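Local coordinates for uncharacterized protein ABO_0056 (Alcanivorax borkumensis, PDB 3H35) that is of unknown function but belongs to the DUF4393 (abortive infection alpha) family, so a part in phage defence is possible though unproven, at residues Gly68-Leu73 with Thr161-Pro166; Tyr89-Ala94 with Asp104-Tyr109; Ser122-Ser127 with Ile157-Leu162. All coordinates share one frame; numbering follows the deposited sequence.

Contact 1: residues Gly68-Leu73 with Thr161-Pro166; sequences GSAFAL and TLRISP
Phe71 O accepts the shorter of the two direct backbone bonds between the strands, from Leu162 N at 2.8 Å. The bond is nearly straight, with an angle of 172° at the hydrogen, and CA of Thr161 makes a C-H...O contact with the same oxygen. Phe71 and Leu162 thereby form an antiparallel hydrogen-bonded pair, followed by the non-hydrogen-bonded pair Ala72-Thr161, and join strands 71-77 and 156-164, the two inner strands of a four-stranded antiparallel sheet. The return bond, from Phe71 N to Leu162 O, measures 3.1 Å and lies in the carbonyl plane. Leu162 O is also approached by CA of Ala70, 3.4 Å away.

Toward Ser69 and Ile164 the direct pairing stops, whereas on the other side Leu73 bonds to Glu160. The short axes run at 124°, well short of antiparallel, and a water takes the place of the next bond: it donates to Ser69 O and accepts from Ile164 N at 3.0 Å.

Leu73 turns its CB toward strand 156-164, 4.3 Å from Leu162 CB. Leu110 and Phe114 of helix 106-115 pack on both leucines, while Leu65 of helix 56-65 touches Phe71 and Leu162.

Ala70 has polar and apolar neighbours at its methyl group. Thr161 CG2, anti to its backbone N, comes within 3.5 Å of Ala70 CB, tighter than ordinary carbon contact. Arg163 starts with CG anti to its carbonyl carbon (chi1 -55°) and runs extended to NE, which bonds Ser122 OG. Ala70 CB then lies over one face of its guanidinium, 3.5 Å from NH1. At the edge of that group, in its plane, a second water accepts from Arg163 NH1 at 3.2 Å and donates to Gly68 O.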
loop_
_atom_site.group_PDB
_atom_site.type_symbol
_atom_site.label_atom_id
_atom_site.label_comp_id
_atom_site.label_asym_id
_atom_site.label_seq_id
_atom_site.Cartn_x
_atom_site.Cartn_y
_atom_site.Cartn_z
ATOM N N GLY A 68 4.209 -6.674 -21.841
ATOM C CA GLY A 68 5.353 -5.788 -21.713
ATOM C C GLY A 68 5.114 -4.363 -22.211
ATOM O O GLY A 68 5.971 -3.524 -22.061
ATOM N N SER A 69 3.949 -4.067 -22.777
ATOM C CA SER A 69 3.664 -2.715 -23.241
ATOM C C SER A 69 3.792 -1.674 -22.131
ATOM O O SER A 69 3.419 -1.939 -20.987
ATOM C CB SER A 69 2.264 -2.648 -23.819
ATOM O OG SER A 69 2.123 -3.574 -24.873
ATOM N N ALA A 70 4.362 -0.522 -22.480
ATOM C CA ALA A 70 4.639 0.550 -21.553
ATOM C C ALA A 70 3.720 1.735 -21.884
ATOM O O ALA A 70 3.497 2.033 -23.065
ATOM C CB ALA A 70 6.127 0.945 -21.626
ATOM N N PHE A 71 3.155 2.381 -20.857
ATOM C CA PHE A 71 2.297 3.551 -21.085
ATOM C C PHE A 71 2.785 4.788 -20.356
ATOM O O PHE A 71 3.571 4.674 -19.416
ATOM C CB PHE A 71 0.845 3.222 -20.704
ATOM C CG PHE A 71 0.236 2.160 -21.571
ATOM C CD1 PHE A 71 -0.364 2.493 -22.775
ATOM C CD2 PHE A 71 0.307 0.812 -21.202
ATOM C CE1 PHE A 71 -0.925 1.501 -23.598
ATOM C CE2 PHE A 71 -0.227 -0.195 -22.027
ATOM C CZ PHE A 71 -0.846 0.152 -23.224
ATOM N N ALA A 72 2.341 5.956 -20.805
ATOM C CA ALA A 72 2.664 7.211 -20.144
ATOM C C ALA A 72 2.012 7.251 -18.766
ATOM O O ALA A 72 0.851 6.849 -18.585
ATOM C CB ALA A 72 2.227 8.428 -20.990
ATOM N N LEU A 73 2.769 7.722 -17.793
ATOM C CA LEU A 73 2.316 7.854 -16.431
ATOM C C LEU A 73 2.690 9.216 -15.921
ATOM O O LEU A 73 3.829 9.640 -16.036
ATOM C CB LEU A 73 3.022 6.784 -15.566
ATOM C CG LEU A 73 2.541 6.569 -14.128
ATOM C CD1 LEU A 73 1.054 6.149 -14.128
ATOM C CD2 LEU A 73 3.427 5.526 -13.446
ATOM N N THR A 161 6.863 6.034 -16.656
ATOM C CA THR A 161 6.389 4.996 -17.530
ATOM C C THR A 161 5.769 3.841 -16.733
ATOM O O THR A 161 6.379 3.333 -15.789
ATOM C CB THR A 161 7.548 4.491 -18.379
ATOM O OG1 THR A 161 8.165 5.616 -19.043
ATOM C CG2 THR A 161 7.040 3.465 -19.400
ATOM N N LEU A 162 4.556 3.446 -17.100
ATOM C CA LEU A 162 3.822 2.395 -16.395
ATOM C C LEU A 162 4.137 1.091 -17.051
ATOM O O LEU A 162 4.041 0.992 -18.261
ATOM C CB LEU A 162 2.315 2.644 -16.496
ATOM C CG LEU A 162 1.339 1.642 -15.877
ATOM C CD1 LEU A 162 1.494 1.651 -14.327
ATOM C CD2 LEU A 162 -0.105 2.005 -16.328
ATOM N N ARG A 163 4.483 0.083 -16.251
ATOM C CA ARG A 163 4.694 -1.286 -16.728
ATOM C C ARG A 163 4.192 -2.304 -15.726
ATOM O O ARG A 163 4.089 -1.994 -14.567
ATOM C CB ARG A 163 6.167 -1.598 -16.870
ATOM C CG ARG A 163 6.911 -0.668 -17.720
ATOM C CD ARG A 163 8.384 -0.918 -17.485
ATOM N NE ARG A 163 9.064 0.200 -18.079
ATOM C CZ ARG A 163 9.297 0.324 -19.372
ATOM N NH1 ARG A 163 8.950 -0.632 -20.215
ATOM N NH2 ARG A 163 9.882 1.412 -19.802
ATOM N N ILE A 164 3.996 -3.539 -16.186
ATOM C CA ILE A 164 3.719 -4.666 -15.312
ATOM C C ILE A 164 4.941 -4.952 -14.439
ATOM O O ILE A 164 6.068 -4.801 -14.888
ATOM C CB ILE A 164 3.309 -5.938 -16.126
ATOM C CG1 ILE A 164 2.607 -6.946 -15.212
ATOM C CG2 ILE A 164 4.534 -6.631 -16.796
ATOM C CD1 ILE A 164 1.766 -7.935 -15.992
ATOM N N SER A 165 4.702 -5.314 -13.190
ATOM C CA SER A 165 5.769 -5.697 -12.253
ATOM C C SER A 165 6.063 -7.198 -12.386
ATOM O O SER A 165 5.254 -7.940 -12.930
ATOM C CB SER A 165 5.322 -5.426 -10.823
ATOM O OG SER A 165 4.368 -6.381 -10.371
ATOM N N PRO A 166 7.199 -7.650 -11.856
ATOM C CA PRO A 166 7.514 -9.084 -11.737
ATOM C C PRO A 166 6.418 -9.880 -11.033
ATOM O O PRO A 166 6.135 -11.019 -11.391
ATOM C CB PRO A 166 8.776 -9.090 -10.875
ATOM C CG PRO A 166 9.416 -7.798 -11.139
ATOM C CD PRO A 166 8.271 -6.812 -11.316
HETATM O O HOH W 1 7.521 -3.503 -19.717
HETATM O O HOH W 2 4.159 -3.860 -19.143
#

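Contact 2: residues Tyr89-Ala94 with Asp104-Tyr109; sequences YRYSNA and DFIALY. With EDO (1,2-ethanediol), chain D.
Tyr89 meets Ala107 with its ring rather than with its stem. From CB the side chain sets out across the line to the helix, with CG anti to the backbone N (chi1 -173°). The approach then tightens outward along the ring, which the methyl meets obliquely: CD1 is 4.1 Å from Ala107 CB, CE1 3.4 Å and CZ 3.2 Å, with CE2 also near. At the tip, OH stands as near the methyl as CZ does. A water weakly bonded to this hydroxyl donates to Asp104 O and accepts from Ala107 N at 3.1 Å, satisfying an amide of the first helical turn. Leu167 of the third subunit packs on both Tyr89 and Ala107.

The contact joins strand 87-91, an outermost strand of the chain's antiparallel sheet, to the first turn of helix 106-115. Tyr89 and Tyr91 bond through their backbones to Leu76 and Leu74 of strand 71-77, whereas Arg90 turns its N and O to the outer edge. CA and CB of Ala107 both approach Arg90 O, the CA through a C-H...O contact. A second water accepts from Arg90 N and donates to Ala107 O at 2.8 Å.

One residue back on the helix, Ile106 divides its branches between two neighbours. CG2 meets Tyr91 CE1 at 3.4 Å, the side chains crossing at about a right angle, and CG1 lies 3.5 Å from Ser92 O. Ser92 OG closes an ST turn by accepting from Ala94 N and is also hydrogen-bonded to Ala72 O of strand 71-77.

Arg90 leads away from the helix. Its NH1 donates to O2 of a 1,2-ethanediol, probably from the crystallisation liquor, at 2.7 Å; NH2 forms salt bridges with Glu160 and with Glu86 of the second subunit.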
loop_
_atom_site.group_PDB
_atom_site.type_symbol
_atom_site.label_atom_id
_atom_site.label_comp_id
_atom_site.label_asym_id
_atom_site.label_seq_id
_atom_site.Cartn_x
_atom_site.Cartn_y
_atom_site.Cartn_z
ATOM N N TYR A 89 -0.609 10.646 -6.317
ATOM C CA TYR A 89 -1.653 10.524 -7.288
ATOM C C TYR A 89 -0.998 10.107 -8.574
ATOM O O TYR A 89 0.102 10.538 -8.868
ATOM C CB TYR A 89 -2.351 11.880 -7.506
ATOM C CG TYR A 89 -3.600 11.860 -8.388
ATOM C CD1 TYR A 89 -4.842 11.641 -7.831
ATOM C CD2 TYR A 89 -3.549 12.149 -9.771
ATOM C CE1 TYR A 89 -5.975 11.662 -8.588
ATOM C CE2 TYR A 89 -4.719 12.151 -10.546
ATOM C CZ TYR A 89 -5.908 11.918 -9.920
ATOM O OH TYR A 89 -7.104 11.916 -10.605
ATOM N N ARG A 90 -1.666 9.256 -9.324
ATOM C CA ARG A 90 -1.133 8.798 -10.584
ATOM C C ARG A 90 -2.212 8.800 -11.643
ATOM O O ARG A 90 -3.362 8.540 -11.337
ATOM C CB ARG A 90 -0.484 7.441 -10.453
ATOM C CG ARG A 90 0.881 7.548 -9.847
ATOM C CD ARG A 90 1.632 6.230 -9.754
ATOM N NE ARG A 90 3.077 6.490 -9.796
ATOM C CZ ARG A 90 3.994 5.864 -9.076
ATOM N NH1 ARG A 90 3.648 4.936 -8.188
ATOM N NH2 ARG A 90 5.267 6.198 -9.226
ATOM N N TYR A 91 -1.813 9.143 -12.870
ATOM C CA TYR A 91 -2.728 9.302 -13.982
ATOM C C TYR A 91 -2.105 8.722 -15.238
ATOM O O TYR A 91 -0.908 8.763 -15.421
ATOM C CB TYR A 91 -3.103 10.790 -14.178
ATOM C CG TYR A 91 -4.197 11.008 -15.194
ATOM C CD1 TYR A 91 -5.546 10.987 -14.817
ATOM C CD2 TYR A 91 -3.890 11.181 -16.538
ATOM C CE1 TYR A 91 -6.560 11.160 -15.762
ATOM C CE2 TYR A 91 -4.894 11.347 -17.492
ATOM C CZ TYR A 91 -6.224 11.332 -17.098
ATOM O OH TYR A 91 -7.217 11.490 -18.061
ATOM N N SER A 92 -2.924 8.173 -16.111
ATOM C CA SER A 92 -2.408 7.643 -17.361
ATOM C C SER A 92 -3.523 7.676 -18.351
ATOM O O SER A 92 -4.687 7.748 -17.946
ATOM C CB SER A 92 -1.921 6.207 -17.184
ATOM O OG SER A 92 -1.464 5.660 -18.413
ATOM N N ASN A 93 -3.179 7.633 -19.641
ATOM C CA ASN A 93 -4.170 7.427 -20.700
ATOM C C ASN A 93 -4.216 5.982 -21.194
ATOM O O ASN A 93 -4.894 5.698 -22.168
ATOM C CB ASN A 93 -3.976 8.433 -21.871
ATOM C CG ASN A 93 -2.639 8.298 -22.552
ATOM O OD1 ASN A 93 -1.687 7.756 -21.984
ATOM N ND2 ASN A 93 -2.544 8.810 -23.784
ATOM N N ALA A 94 -3.536 5.074 -20.494
ATOM C CA ALA A 94 -3.505 3.651 -20.857
ATOM C C ALA A 94 -4.929 3.069 -20.896
ATOM O O ALA A 94 -5.181 2.124 -21.605
ATOM C CB ALA A 94 -2.642 2.858 -19.872
ATOM N N ASP A 104 -12.869 7.821 -16.051
ATOM C CA ASP A 104 -12.897 8.747 -14.918
ATOM C C ASP A 104 -12.249 8.161 -13.644
ATOM O O ASP A 104 -11.830 8.912 -12.790
ATOM C CB ASP A 104 -14.343 9.133 -14.579
ATOM C CG ASP A 104 -14.945 10.101 -15.575
ATOM O OD1 ASP A 104 -14.277 10.490 -16.573
ATOM O OD2 ASP A 104 -16.118 10.471 -15.337
ATOM N N PHE A 105 -12.186 6.829 -13.536
ATOM C CA PHE A 105 -11.610 6.170 -12.373
ATOM C C PHE A 105 -10.144 5.732 -12.554
ATOM O O PHE A 105 -9.650 4.898 -11.787
ATOM C CB PHE A 105 -12.447 4.933 -12.041
ATOM C CG PHE A 105 -13.926 5.203 -11.897
ATOM C CD1 PHE A 105 -14.406 6.424 -11.415
ATOM C CD2 PHE A 105 -14.855 4.210 -12.228
ATOM C CE1 PHE A 105 -15.778 6.672 -11.299
ATOM C CE2 PHE A 105 -16.231 4.452 -12.143
ATOM C CZ PHE A 105 -16.687 5.687 -11.648
ATOM N N ILE A 106 -9.470 6.219 -13.599
ATOM C CA ILE A 106 -8.138 5.725 -13.875
ATOM C C ILE A 106 -7.177 5.910 -12.650
ATOM O O ILE A 106 -6.447 4.980 -12.261
ATOM C CB ILE A 106 -7.579 6.346 -15.174
ATOM C CG1 ILE A 106 -6.237 5.722 -15.560
ATOM C CG2 ILE A 106 -7.450 7.921 -15.050
ATOM C CD1 ILE A 106 -6.203 4.185 -15.774
ATOM N N ALA A 107 -7.242 7.075 -11.993
ATOM C CA ALA A 107 -6.390 7.297 -10.838
ATOM C C ALA A 107 -6.692 6.314 -9.694
ATOM O O ALA A 107 -5.756 5.764 -9.093
ATOM C CB ALA A 107 -6.440 8.780 -10.367
ATOM N N LEU A 108 -7.970 6.039 -9.440
ATOM C CA LEU A 108 -8.351 5.009 -8.469
ATOM C C LEU A 108 -7.819 3.640 -8.858
ATOM O O LEU A 108 -7.282 2.891 -8.014
ATOM C CB LEU A 108 -9.868 4.900 -8.324
ATOM C CG LEU A 108 -10.542 5.938 -7.440
ATOM C CD1 LEU A 108 -12.084 6.033 -7.817
ATOM C CD2 LEU A 108 -10.301 5.606 -5.941
ATOM N N TYR A 109 -7.957 3.318 -10.146
ATOM C CA TYR A 109 -7.487 2.024 -10.629
ATOM C C TYR A 109 -5.994 1.896 -10.447
ATOM O O TYR A 109 -5.496 0.849 -10.037
ATOM C CB TYR A 109 -7.807 1.846 -12.103
ATOM C CG TYR A 109 -9.278 1.785 -12.451
ATOM C CD1 TYR A 109 -10.242 1.364 -11.507
ATOM C CD2 TYR A 109 -9.714 2.104 -13.735
ATOM C CE1 TYR A 109 -11.591 1.290 -11.841
ATOM C CE2 TYR A 109 -11.091 2.025 -14.092
ATOM C CZ TYR A 109 -12.016 1.618 -13.142
ATOM O OH TYR A 109 -13.356 1.504 -13.489
HETATM C C1 EDO D . -0.933 5.886 -7.017
HETATM O O1 EDO D . -1.754 6.652 -6.120
HETATM C C2 EDO D . 0.042 4.988 -6.285
HETATM O O2 EDO D . 1.224 4.900 -7.065
HETATM O O HOH W 3 -8.868 9.632 -12.420
HETATM O O HOH W 4 -3.720 7.455 -8.279
#

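Contact 3: residues Ser122-Ser127 with Ile157-Leu162; sequences SDFTES and IRRETL
Ser122 and Thr161 satisfy each other's backbone groups. Ser122 N donates to Thr161 O at 2.9 Å in the carbonyl plane, while Thr161 N reaches Ser122 O at 2.8 Å from above that carbonyl's plane. Past this pair the hydroxyl of Thr161 takes over: OG1, placed anti to its carbonyl carbon (chi1 -54°), donates from there to Asp123 O at 2.6 Å, again from above the carbonyl plane, and is hydrogen-bonded to Thr125 OG1 at 2.7 Å. The two threonines cross at about a right angle.

Here edge strand 119-123 leaves its antiparallel neighbour 156-164: the touching parts run 88° apart. Phe124 N and Arg159 O, 3.5 Å apart, are too poorly angled for a direct bond; a water accepts from the first and donates to the second. Tyr132 OH bonds both Thr125 N and Glu160 O.

A salt-bridge network runs from exposed Asp123 through Arg158 to buried Glu160. Arg158 NH1 donates to Asp123 OD1 at 3.0 Å, meeting it from above the carboxylate plane. Arg158 NH2 binds Glu160 OE2 at 2.7 Å on the anti side, in the guanidinium plane; Tyr77 OH also bonds OE2, while OE1 is held by Thr75 OG1 and Arg90 NH2.

Phe124 and Arg159 lie side by side, ring and guanidinium planes 11° apart, with Arg159 CB at the ring edge, 3.8 Å from Phe124 CD1. Arg159 NH2 forms a salt bridge with Glu136.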
loop_
_atom_site.group_PDB
_atom_site.type_symbol
_atom_site.label_atom_id
_atom_site.label_comp_id
_atom_site.label_asym_id
_atom_site.label_seq_id
_atom_site.Cartn_x
_atom_site.Cartn_y
_atom_site.Cartn_z
ATOM N N SER A 122 8.641 3.498 -13.997
ATOM C CA SER A 122 10.049 3.734 -14.305
ATOM C C SER A 122 10.132 5.089 -14.942
ATOM O O SER A 122 9.127 5.830 -15.034
ATOM C CB SER A 122 10.604 2.647 -15.234
ATOM O OG SER A 122 9.891 2.603 -16.474
ATOM N N ASP A 123 11.337 5.451 -15.371
ATOM C CA ASP A 123 11.567 6.804 -15.881
ATOM C C ASP A 123 10.862 7.105 -17.176
ATOM O O ASP A 123 10.484 6.206 -17.939
ATOM C CB ASP A 123 13.057 7.039 -16.141
ATOM C CG ASP A 123 13.813 7.393 -14.895
ATOM O OD1 ASP A 123 13.228 7.336 -13.778
ATOM O OD2 ASP A 123 15.010 7.722 -15.042
ATOM N N PHE A 124 10.778 8.411 -17.402
ATOM C CA PHE A 124 10.259 9.011 -18.602
ATOM C C PHE A 124 10.664 8.225 -19.828
ATOM O O PHE A 124 11.798 7.796 -19.915
ATOM C CB PHE A 124 10.865 10.427 -18.671
ATOM C CG PHE A 124 10.641 11.128 -19.955
ATOM C CD1 PHE A 124 9.416 11.689 -20.241
ATOM C CD2 PHE A 124 11.673 11.274 -20.863
ATOM C CE1 PHE A 124 9.201 12.373 -21.432
ATOM C CE2 PHE A 124 11.483 11.944 -22.046
ATOM C CZ PHE A 124 10.235 12.489 -22.343
ATOM N N THR A 125 9.737 8.036 -20.766
ATOM C CA THR A 125 10.072 7.456 -22.080
ATOM C C THR A 125 9.843 8.484 -23.173
ATOM O O THR A 125 8.722 8.945 -23.376
ATOM C CB THR A 125 9.245 6.179 -22.365
ATOM O OG1 THR A 125 9.511 5.244 -21.326
ATOM C CG2 THR A 125 9.619 5.567 -23.730
ATOM N N GLU A 126 10.919 8.826 -23.880
ATOM C CA GLU A 126 10.899 9.912 -24.862
ATOM C C GLU A 126 9.809 9.704 -25.910
ATOM O O GLU A 126 9.158 10.657 -26.334
ATOM C CB GLU A 126 12.283 10.088 -25.511
ATOM C CG GLU A 126 12.354 11.169 -26.630
ATOM C CD GLU A 126 11.829 12.545 -26.204
ATOM O OE1 GLU A 126 12.117 12.972 -25.073
ATOM O OE2 GLU A 126 11.114 13.201 -26.982
ATOM N N SER A 127 9.594 8.457 -26.304
ATOM C CA SER A 127 8.626 8.136 -27.358
ATOM C C SER A 127 7.178 8.327 -26.920
ATOM O O SER A 127 6.293 8.443 -27.750
ATOM C CB SER A 127 8.833 6.703 -27.832
ATOM O OG SER A 127 8.433 5.833 -26.801
ATOM N N ILE A 157 4.649 17.392 -10.906
ATOM C CA ILE A 157 4.377 16.339 -11.876
ATOM C C ILE A 157 5.687 15.747 -12.276
ATOM O O ILE A 157 6.622 16.464 -12.610
ATOM C CB ILE A 157 3.782 16.856 -13.177
ATOM C CG1 ILE A 157 2.478 17.612 -12.902
ATOM C CG2 ILE A 157 3.540 15.663 -14.145
ATOM C CD1 ILE A 157 1.778 18.173 -14.128
ATOM N N ARG A 158 5.744 14.429 -12.280
ATOM C CA ARG A 158 6.849 13.741 -12.879
ATOM C C ARG A 158 6.346 12.785 -13.923
ATOM O O ARG A 158 5.458 11.976 -13.648
ATOM C CB ARG A 158 7.659 12.980 -11.840
ATOM C CG ARG A 158 8.927 12.415 -12.415
ATOM C CD ARG A 158 9.845 11.874 -11.302
ATOM N NE ARG A 158 11.169 11.487 -11.808
ATOM C CZ ARG A 158 11.551 10.236 -12.090
ATOM N NH1 ARG A 158 12.783 9.999 -12.537
ATOM N NH2 ARG A 158 10.726 9.214 -11.922
ATOM N N ARG A 159 6.926 12.887 -15.115
ATOM C CA ARG A 159 6.624 12.000 -16.203
ATOM C C ARG A 159 7.366 10.678 -16.019
ATOM O O ARG A 159 8.578 10.625 -15.916
ATOM C CB ARG A 159 6.979 12.621 -17.542
ATOM C CG ARG A 159 6.120 13.830 -17.925
ATOM C CD ARG A 159 6.726 14.514 -19.125
ATOM N NE ARG A 159 5.821 15.470 -19.736
ATOM C CZ ARG A 159 6.057 16.074 -20.888
ATOM N NH1 ARG A 159 7.179 15.827 -21.565
ATOM N NH2 ARG A 159 5.157 16.901 -21.379
ATOM N N GLU A 160 6.587 9.606 -15.982
ATOM C CA GLU A 160 7.112 8.279 -15.760
ATOM C C GLU A 160 6.483 7.296 -16.775
ATOM O O GLU A 160 5.701 7.685 -17.655
ATOM C CB GLU A 160 6.845 7.883 -14.304
ATOM C CG GLU A 160 7.544 8.821 -13.287
ATOM C CD GLU A 160 7.329 8.430 -11.836
ATOM O OE1 GLU A 160 6.285 7.825 -11.498
ATOM O OE2 GLU A 160 8.217 8.739 -11.022
ATOM N N THR A 161 6.863 6.034 -16.656
ATOM C CA THR A 161 6.389 4.996 -17.530
ATOM C C THR A 161 5.769 3.841 -16.733
ATOM O O THR A 161 6.379 3.333 -15.789
ATOM C CB THR A 161 7.548 4.491 -18.379
ATOM O OG1 THR A 161 8.165 5.616 -19.043
ATOM C CG2 THR A 161 7.040 3.465 -19.400
ATOM N N LEU A 162 4.556 3.446 -17.100
ATOM C CA LEU A 162 3.822 2.395 -16.395
ATOM C C LEU A 162 4.137 1.091 -17.051
ATOM O O LEU A 162 4.041 0.992 -18.261
ATOM C CB LEU A 162 2.315 2.644 -16.496
ATOM C CG LEU A 162 1.339 1.642 -15.877
ATOM C CD1 LEU A 162 1.494 1.651 -14.327
ATOM C CD2 LEU A 162 -0.105 2.005 -16.328
HETATM O O HOH W 5 11.368 10.212 -15.101
#

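How the contacts relate
From the N terminus, residues 68-73 come first, and their partner arrives only at 161-166, so contact 1 closes the longest loop. Contact 2 is nested inside it as a short loop, returning from strand 87-91 to the start of helix 106-115. Contact 3 opens after contact 2 has closed and ends at 157-162, sharing Thr161 and Leu162 with contact 1; no loops cross. Contact 1 forms the middle of the sheet and contact 3 adds one outer strand, while contact 2 fastens a helix to the other. Ala72 O with Ser92 OG joins contacts 1 and 2, and the Arg90-Glu160 salt bridge spans contacts 2 and 3.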